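Local coordinates for protein multiheme cytochrome cf (Carboxydothermus ferrireducens DSM 11255, PDB 6QVM) that sits in the S-layer and probably passes electrons along its c-type hemes to insoluble extracellular iron(III), at residues 228-231 / 237-240; 254-259 / 292-297; 271-274 / 279-282. All coordinates share one frame; numbering follows the deposited sequence.

Contact 1 (228-231 / 237-240). With HEC (heme c), chain G.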
loop_
_atom_site.group_PDB
_atom_site.type_symbol
_atom_site.label_atom_id
_atom_site.label_comp_id
_atom_site.label_asym_id
_atom_site.label_seq_id
_atom_site.Cartn_x
_atom_site.Cartn_y
_atom_site.Cartn_z
ATOM N N LYS A 228 -13.324 0.141 5.892
ATOM C CA LYS A 228 -13.446 -1.054 6.727
ATOM C C LYS A 228 -12.078 -1.620 7.091
ATOM O O LYS A 228 -11.858 -2.045 8.233
ATOM C CB LYS A 228 -14.293 -2.110 6.015
ATOM C CG LYS A 228 -14.559 -3.361 6.828
ATOM C CD LYS A 228 -15.960 -3.354 7.420
ATOM C CE LYS A 228 -16.684 -4.677 7.183
ATOM N NZ LYS A 228 -16.247 -5.749 8.120
ATOM N N CYS A 229 -11.143 -1.632 6.135
ATOM C CA CYS A 229 -9.779 -2.061 6.431
ATOM C C CYS A 229 -9.169 -1.215 7.541
ATOM O O CYS A 229 -8.529 -1.745 8.457
ATOM C CB CYS A 229 -8.912 -1.984 5.173
ATOM S SG CYS A 229 -9.638 -2.709 3.679
ATOM N N GLN A 230 -9.367 0.103 7.478
ATOM C CA GLN A 230 -8.764 0.999 8.455
ATOM C C GLN A 230 -9.384 0.836 9.837
ATOM O O GLN A 230 -8.713 1.091 10.841
ATOM C CB GLN A 230 -8.891 2.445 7.974
ATOM C CG GLN A 230 -8.038 2.763 6.753
ATOM C CD GLN A 230 -8.292 4.153 6.213
ATOM O OE1 GLN A 230 -9.437 4.570 6.045
ATOM N NE2 GLN A 230 -7.219 4.888 5.945
ATOM N N SER A 231 -10.648 0.407 9.914
ATOM C CA SER A 231 -11.319 0.280 11.202
ATOM C C SER A 231 -10.651 -0.750 12.109
ATOM O O SER A 231 -10.797 -0.663 13.333
ATOM C CB SER A 231 -12.794 -0.079 10.988
ATOM O OG SER A 231 -12.924 -1.399 10.483
ATOM N N LYS A 237 -2.960 7.388 7.734
ATOM C CA LYS A 237 -2.153 8.201 6.836
ATOM C C LYS A 237 -2.257 7.746 5.388
ATOM O O LYS A 237 -1.817 8.475 4.490
ATOM C CB LYS A 237 -0.688 8.177 7.274
ATOM N N PHE A 238 -2.804 6.550 5.144
ATOM C CA PHE A 238 -3.026 6.114 3.767
ATOM C C PHE A 238 -4.053 7.001 3.071
ATOM O O PHE A 238 -3.962 7.246 1.861
ATOM C CB PHE A 238 -3.477 4.657 3.731
ATOM C CG PHE A 238 -3.938 4.208 2.385
ATOM C CD1 PHE A 238 -3.023 3.810 1.428
ATOM C CD2 PHE A 238 -5.285 4.180 2.076
ATOM C CE1 PHE A 238 -3.445 3.387 0.182
ATOM C CE2 PHE A 238 -5.717 3.757 0.834
ATOM C CZ PHE A 238 -4.796 3.362 -0.119
ATOM N N SER A 239 -5.033 7.501 3.824
ATOM C CA SER A 239 -6.090 8.316 3.239
ATOM C C SER A 239 -5.578 9.629 2.659
ATOM O O SER A 239 -6.340 10.327 1.980
ATOM C CB SER A 239 -7.175 8.599 4.285
ATOM O OG SER A 239 -7.809 7.393 4.678
ATOM N N ALA A 240 -4.318 9.981 2.913
ATOM C CA ALA A 240 -3.733 11.203 2.385
ATOM C C ALA A 240 -2.827 10.964 1.185
ATOM O O ALA A 240 -2.432 11.934 0.529
ATOM C CB ALA A 240 -2.945 11.938 3.479
HETATM FE FE HEC G . -6.736 -7.436 7.978
HETATM C CHA HEC G . -4.111 -9.564 8.612
HETATM C CHB HEC G . -5.156 -6.356 5.119
HETATM C CHC HEC G . -9.483 -5.539 7.156
HETATM C CHD HEC G . -8.078 -7.994 11.087
HETATM N NA HEC G . -4.963 -7.851 7.053
HETATM C C1A HEC G . -4.035 -8.789 7.470
HETATM C C2A HEC G . -2.952 -8.802 6.507
HETATM C C3A HEC G . -3.238 -7.915 5.546
HETATM C C4A HEC G . -4.505 -7.301 5.873
HETATM C CMA HEC G . -2.364 -7.601 4.313
HETATM C CAA HEC G . -1.703 -9.704 6.581
HETATM C CBA HEC G . -2.066 -11.034 5.919
HETATM C CGA HEC G . -0.894 -11.983 5.966
HETATM O O1A HEC G . -0.263 -12.132 7.051
HETATM O O2A HEC G . -0.597 -12.594 4.904
HETATM N NB HEC G . -7.213 -6.132 6.450
HETATM C C1B HEC G . -6.472 -5.972 5.292
HETATM C C2B HEC G . -7.323 -5.335 4.300
HETATM C C3B HEC G . -8.520 -5.094 4.872
HETATM C C4B HEC G . -8.468 -5.599 6.233
HETATM C CMB HEC G . -6.865 -4.954 2.872
HETATM C CAB HEC G . -9.758 -4.428 4.228
HETATM C CBB HEC G . -10.362 -5.354 3.149
HETATM N NC HEC G . -8.435 -6.852 8.947
HETATM C C1C HEC G . -9.446 -6.072 8.423
HETATM C C2C HEC G . -10.550 -6.027 9.361
HETATM C C3C HEC G . -10.141 -6.644 10.490
HETATM C C4C HEC G . -8.818 -7.204 10.228
HETATM C CMC HEC G . -11.830 -5.174 9.174
HETATM C CAC HEC G . -10.931 -6.787 11.818
HETATM C CBC HEC G . -12.226 -7.588 11.595
HETATM N ND HEC G . -6.170 -8.591 9.593
HETATM C C1D HEC G . -6.919 -8.684 10.767
HETATM C C2D HEC G . -6.264 -9.624 11.643
HETATM C C3D HEC G . -5.034 -10.125 10.879
HETATM C C4D HEC G . -5.049 -9.423 9.615
HETATM C CMD HEC G . -6.734 -10.048 13.047
HETATM C CAD HEC G . -4.006 -11.158 11.380
HETATM C CBD HEC G . -3.024 -10.455 12.307
HETATM C CGD HEC G . -2.240 -9.456 11.499
HETATM O O1D HEC G . -1.406 -9.893 10.663
HETATM O O2D HEC G . -2.449 -8.230 11.687
#
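Gln230, an inner residue of a CXXCH heme c motif, reaches from helix 226-233 to Ser239 in the 3-10 turn that follows, closing the short loop between them. Its NE2 donates to Ser239 OG at 2.9 Å, and the bond is nearly straight, 167° at the hydrogen. The hydroxyl lies almost in the plane of the amide, so the N-H points at it directly. The same nitrogen also donates to the backbone oxygen of Phe235, and these two acceptors together fix the turn of the amide. Beyond CG the glutamine chain is extended (chi2 174°), which gives it the length to span the gap; a long, uncharged side chain with two N-H groups suits that task. NE2 also comes to the edge of the Phe238 ring, near its plane, while that ring packs about 3 Å from a second heme. With an alanine here, Ser239 OG and the Phe235 carbonyl would probably lose their shared donor and the loop would be freer to shift. One residue back, Cys229 is the motif's first cysteine: its SG is bonded covalently to CAB of heme c at 1.8 Å. Ser231 OG turns back along the helix and donates to Lys228 O at 2.6 Å, while that same Lys228 O lies 3.3 Å from the heme methyl CMC.

Contact 2 (254-259 / 292-297)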
loop_
_atom_site.group_PDB
_atom_site.type_symbol
_atom_site.label_atom_id
_atom_site.label_comp_id
_atom_site.label_asym_id
_atom_site.label_seq_id
_atom_site.Cartn_x
_atom_site.Cartn_y
_atom_site.Cartn_z
ATOM N N GLY A 254 -15.741 21.656 -2.351
ATOM C CA GLY A 254 -16.398 22.855 -1.852
ATOM C C GLY A 254 -16.612 23.873 -2.954
ATOM O O GLY A 254 -17.121 23.561 -4.036
ATOM N N SER A 255 -16.217 25.115 -2.681
ATOM C CA SER A 255 -16.401 26.216 -3.616
ATOM C C SER A 255 -15.086 26.743 -4.177
ATOM O O SER A 255 -15.062 27.839 -4.745
ATOM C CB SER A 255 -17.194 27.343 -2.960
ATOM O OG SER A 255 -16.767 27.548 -1.627
ATOM N N MET A 256 -13.992 25.979 -4.058
ATOM C CA MET A 256 -12.697 26.464 -4.525
ATOM C C MET A 256 -12.464 26.222 -6.009
ATOM O O MET A 256 -11.406 26.605 -6.517
ATOM C CB MET A 256 -11.552 25.834 -3.722
ATOM C CG MET A 256 -11.568 24.325 -3.697
ATOM S SD MET A 256 -9.941 23.573 -3.729
ATOM C CE MET A 256 -9.570 23.681 -5.475
ATOM N N LEU A 257 -13.410 25.596 -6.708
ATOM C CA LEU A 257 -13.269 25.444 -8.148
ATOM C C LEU A 257 -13.716 26.681 -8.913
ATOM O O LEU A 257 -13.518 26.739 -10.131
ATOM C CB LEU A 257 -14.050 24.219 -8.625
ATOM C CG LEU A 257 -13.516 22.926 -8.014
ATOM C CD1 LEU A 257 -14.264 21.704 -8.522
ATOM C CD2 LEU A 257 -12.025 22.820 -8.291
ATOM N N LEU A 258 -14.301 27.661 -8.223
ATOM C CA LEU A 258 -14.737 28.921 -8.820
ATOM C C LEU A 258 -15.627 28.661 -10.035
ATOM O O LEU A 258 -15.335 29.070 -11.157
ATOM C CB LEU A 258 -13.528 29.792 -9.174
ATOM C CG LEU A 258 -12.545 29.982 -8.015
ATOM C CD1 LEU A 258 -11.364 30.838 -8.432
ATOM C CD2 LEU A 258 -13.255 30.571 -6.800
ATOM N N TRP A 259 -16.726 27.947 -9.781
ATOM C CA TRP A 259 -17.584 27.461 -10.861
ATOM C C TRP A 259 -18.185 28.593 -11.682
ATOM O O TRP A 259 -18.404 28.430 -12.888
ATOM C CB TRP A 259 -18.696 26.585 -10.287
ATOM C CG TRP A 259 -18.266 25.177 -10.013
ATOM C CD1 TRP A 259 -18.062 24.607 -8.793
ATOM C CD2 TRP A 259 -17.966 24.167 -10.983
ATOM N NE1 TRP A 259 -17.661 23.303 -8.942
ATOM C CE2 TRP A 259 -17.597 23.006 -10.278
ATOM C CE3 TRP A 259 -17.976 24.132 -12.380
ATOM C CZ2 TRP A 259 -17.248 21.820 -10.923
ATOM C CZ3 TRP A 259 -17.628 22.957 -13.019
ATOM C CH2 TRP A 259 -17.273 21.815 -12.290
ATOM N N TYR A 292 -12.849 21.708 -20.188
ATOM C CA TYR A 292 -11.926 22.410 -19.306
ATOM C C TYR A 292 -11.317 21.461 -18.283
ATOM O O TYR A 292 -11.949 20.496 -17.847
ATOM C CB TYR A 292 -12.605 23.557 -18.547
ATOM C CG TYR A 292 -12.995 24.754 -19.377
ATOM C CD1 TYR A 292 -12.205 25.197 -20.432
ATOM C CD2 TYR A 292 -14.156 25.457 -19.088
ATOM C CE1 TYR A 292 -12.570 26.303 -21.180
ATOM C CE2 TYR A 292 -14.528 26.560 -19.824
ATOM C CZ TYR A 292 -13.734 26.982 -20.869
ATOM O OH TYR A 292 -14.111 28.085 -21.604
ATOM N N ALA A 293 -10.076 21.753 -17.907
ATOM C CA ALA A 293 -9.454 21.209 -16.714
ATOM C C ALA A 293 -9.234 22.347 -15.725
ATOM O O ALA A 293 -9.282 23.523 -16.090
ATOM C CB ALA A 293 -8.127 20.518 -17.047
ATOM N N PHE A 294 -9.004 21.996 -14.464
ATOM C CA PHE A 294 -8.709 22.983 -13.434
ATOM C C PHE A 294 -7.238 22.874 -13.067
ATOM O O PHE A 294 -6.783 21.819 -12.613
ATOM C CB PHE A 294 -9.587 22.794 -12.198
ATOM C CG PHE A 294 -9.542 23.955 -11.246
ATOM C CD1 PHE A 294 -8.640 23.976 -10.198
ATOM C CD2 PHE A 294 -10.399 25.029 -11.406
ATOM C CE1 PHE A 294 -8.593 25.047 -9.323
ATOM C CE2 PHE A 294 -10.355 26.106 -10.540
ATOM C CZ PHE A 294 -9.451 26.116 -9.496
ATOM N N ASP A 295 -6.498 23.960 -13.268
ATOM C CA ASP A 295 -5.084 24.020 -12.917
ATOM C C ASP A 295 -4.952 24.491 -11.471
ATOM O O ASP A 295 -5.346 25.615 -11.148
ATOM C CB ASP A 295 -4.343 24.952 -13.875
ATOM C CG ASP A 295 -2.842 24.943 -13.662
ATOM O OD1 ASP A 295 -2.377 25.501 -12.643
ATOM O OD2 ASP A 295 -2.123 24.375 -14.513
ATOM N N LYS A 296 -4.386 23.643 -10.607
ATOM C CA LYS A 296 -4.343 23.963 -9.183
ATOM C C LYS A 296 -3.375 25.097 -8.874
ATOM O O LYS A 296 -3.610 25.860 -7.932
ATOM C CB LYS A 296 -3.977 22.716 -8.375
ATOM C CG LYS A 296 -5.043 21.628 -8.404
ATOM C CD LYS A 296 -4.658 20.415 -7.576
ATOM C CE LYS A 296 -5.831 19.459 -7.460
ATOM N NZ LYS A 296 -5.480 18.210 -6.734
ATOM N N ALA A 297 -2.294 25.231 -9.646
ATOM C CA ALA A 297 -1.282 26.226 -9.316
ATOM C C ALA A 297 -1.777 27.635 -9.613
ATOM O O ALA A 297 -1.637 28.531 -8.774
ATOM C CB ALA A 297 0.016 25.930 -10.061
#
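Beside Phe294, the ring that meets Met256 and Leu257 across this contact, Asp295 OD1 is gripped by two backbone N-H groups. One is that of Glu298; the other, from Ala297 at 3.0 Å, is weak and bent (122° at the hydrogen), as in an Asx turn. Aspartate fits the place because its short carboxylate suits amides just two and three residues ahead, where the strand gives way to a turn. Lys296, stretched out in full, carries NZ in turn to Asn275 OD1 and the backbone oxygen of Ser276.

Across the contact the side chains meet through apolar groups, centred on the Phe294 ring. Leu257 sets its CD2 methyl over the middle of one face, 4.0 Å from the ring centroid and only 8° off the normal, a well-formed CH-pi contact. Phe294 holds CG anti to its own nitrogen (chi1 -167°), which carries the ring out from the strand beneath the loop. At its far end the ring meets backbone: Leu257 O lies 3.3 Å from CE2, and Met256 O approaches CZ obliquely at 3.6 Å. The Met256 chain bends, so that of its side chain only the methyl CE comes near the ring, 4.2 Å from Phe294 CE1.

Leu257 serves two rings, since its CB also lies over the rim of one face of Trp259. Trp301 meets Phe294 edge-to-face, and its NE1 bonds to Leu258 O, tying the loop to the next strand. The loop's type I beta turn, Ser255 to Leu258, thus packs through Leu257 and Met256 onto Phe294 of an antiparallel five-strand sheet whose strands lie in sequence order.

Contact 3 (271-274 / 279-282)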
loop_
_atom_site.group_PDB
_atom_site.type_symbol
_atom_site.label_atom_id
_atom_site.label_comp_id
_atom_site.label_asym_id
_atom_site.label_seq_id
_atom_site.Cartn_x
_atom_site.Cartn_y
_atom_site.Cartn_z
ATOM N N ARG A 271 -19.873 14.182 -13.368
ATOM C CA ARG A 271 -20.053 12.926 -12.656
ATOM C C ARG A 271 -18.878 12.645 -11.724
ATOM O O ARG A 271 -19.072 12.321 -10.549
ATOM C CB ARG A 271 -20.218 11.791 -13.666
ATOM C CG ARG A 271 -20.889 10.567 -13.107
ATOM C CD ARG A 271 -20.990 9.484 -14.135
ATOM N NE ARG A 271 -22.176 9.585 -14.981
ATOM C CZ ARG A 271 -23.391 9.191 -14.607
ATOM N NH1 ARG A 271 -24.418 9.292 -15.434
ATOM N NH2 ARG A 271 -23.575 8.672 -13.407
ATOM N N TYR A 272 -17.653 12.753 -12.237
ATOM C CA TYR A 272 -16.457 12.491 -11.452
ATOM C C TYR A 272 -15.387 13.525 -11.768
ATOM O O TYR A 272 -15.353 14.093 -12.861
ATOM C CB TYR A 272 -15.892 11.089 -11.719
ATOM C CG TYR A 272 -16.719 9.976 -11.128
ATOM C CD1 TYR A 272 -16.923 9.892 -9.758
ATOM C CD2 TYR A 272 -17.295 9.008 -11.939
ATOM C CE1 TYR A 272 -17.672 8.876 -9.212
ATOM C CE2 TYR A 272 -18.054 7.988 -11.403
ATOM C CZ TYR A 272 -18.235 7.925 -10.037
ATOM O OH TYR A 272 -18.985 6.915 -9.484
ATOM N N VAL A 273 -14.508 13.759 -10.796
ATOM C CA VAL A 273 -13.323 14.589 -10.976
ATOM C C VAL A 273 -12.098 13.700 -10.830
ATOM O O VAL A 273 -11.960 12.983 -9.832
ATOM C CB VAL A 273 -13.279 15.745 -9.964
ATOM C CG1 VAL A 273 -12.041 16.608 -10.195
ATOM C CG2 VAL A 273 -14.550 16.573 -10.046
ATOM N N ILE A 274 -11.222 13.731 -11.827
ATOM C CA ILE A 274 -9.969 12.992 -11.774
ATOM C C ILE A 274 -8.937 13.884 -11.095
ATOM O O ILE A 274 -8.625 14.975 -11.585
ATOM C CB ILE A 274 -9.514 12.558 -13.175
ATOM C CG1 ILE A 274 -10.653 11.828 -13.893
ATOM C CG2 ILE A 274 -8.295 11.660 -13.083
ATOM C CD1 ILE A 274 -11.307 10.729 -13.062
ATOM N N GLU A 279 -3.506 18.876 -11.254
ATOM C CA GLU A 279 -4.585 19.195 -12.173
ATOM C C GLU A 279 -5.823 18.370 -11.856
ATOM O O GLU A 279 -5.734 17.267 -11.309
ATOM C CB GLU A 279 -4.143 18.958 -13.620
ATOM C CG GLU A 279 -5.001 19.660 -14.650
ATOM C CD GLU A 279 -4.362 19.662 -16.024
ATOM O OE1 GLU A 279 -3.984 18.570 -16.508
ATOM O OE2 GLU A 279 -4.213 20.762 -16.603
ATOM N N LEU A 280 -6.978 18.931 -12.205
ATOM C CA LEU A 280 -8.265 18.258 -12.121
ATOM C C LEU A 280 -8.819 18.058 -13.524
ATOM O O LEU A 280 -8.846 18.999 -14.323
ATOM C CB LEU A 280 -9.252 19.075 -11.285
ATOM C CG LEU A 280 -8.904 19.307 -9.814
ATOM C CD1 LEU A 280 -10.044 20.033 -9.120
ATOM C CD2 LEU A 280 -8.605 17.991 -9.113
ATOM N N LEU A 281 -9.251 16.837 -13.819
ATOM C CA LEU A 281 -10.020 16.531 -15.015
ATOM C C LEU A 281 -11.452 16.218 -14.605
ATOM O O LEU A 281 -11.710 15.787 -13.478
ATOM C CB LEU A 281 -9.417 15.352 -15.782
ATOM C CG LEU A 281 -8.006 15.521 -16.350
ATOM C CD1 LEU A 281 -7.627 14.286 -17.153
ATOM C CD2 LEU A 281 -7.886 16.771 -17.208
ATOM N N PHE A 282 -12.385 16.443 -15.522
ATOM C CA PHE A 282 -13.802 16.349 -15.212
ATOM C C PHE A 282 -14.488 15.394 -16.178
ATOM O O PHE A 282 -14.216 15.404 -17.381
ATOM C CB PHE A 282 -14.448 17.738 -15.233
ATOM C CG PHE A 282 -13.911 18.658 -14.166
ATOM C CD1 PHE A 282 -12.725 19.349 -14.364
ATOM C CD2 PHE A 282 -14.564 18.799 -12.951
ATOM C CE1 PHE A 282 -12.215 20.177 -13.386
ATOM C CE2 PHE A 282 -14.054 19.625 -11.963
ATOM C CZ PHE A 282 -12.879 20.317 -12.184
#
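Strands 272-274 and 279-282 run antiparallel as the two arms of a beta hairpin, their short axes 4.4 Å apart at closest approach and 146° between directions. Ile274 and Leu281 form the hydrogen-bonded pair: Ile274 N gives to Leu281 O at 2.7 Å, and Leu281 N returns a bond to Ile274 O at 3.0 Å. Val273 and Phe282 make the adjoining non-hydrogen-bonded pair. Just before it, Arg271 and Tyr272 both face Val283, a classic beta bulge at the corner of the chain. Tyr272 turns its hydroxyl to Glu342.

The pairing sends side chains to opposite faces of the sheet. On one, Ile274 and Leu281 touch through their CB atoms at 3.8 Å; Leu281 touches a bound heme, where an apolar side chain suits the hydrophobic macrocycle, and Ile274 packs on Val247. On the other, Val273 and Phe282 lie side by side and point the same way. Beta-branched valine fits the strand and offers two methyls to different neighbours. With CG1 anti to the backbone nitrogen (chi1 -179°), that methyl sits 4.0 Å above one face of the Phe282 ring, offset toward its rim, and also meets Leu280 CD2 at 3.9 Å. The other methyl, Val273 CG2, presses against Phe282 CE2 at 3.6 Å.

Overall arrangement
Contacts 2 and 3 belong to one antiparallel sheet, where strands 279-284 and 292-295 are neighbours, and their centres lie 10 Å apart. They touch directly: Phe294 O and Leu280 N are 2.9 Å apart, probably hydrogen-bonded, and Leu257 CD2 packs on Leu280 CD1 at 3.5 Å. In sequence, the hairpin of contact 3 is nested inside the loop that contact 2 closes. Contact 1 comes earlier in the chain and stands apart, its centre about 27 Å from that of contact 2 and 23 Å from that of contact 3. Cys229 of contact 1 is bonded to a heme. The side chain of Leu281 is about 4 Å from a bound heme, and that of Phe294 about 11 Å from one.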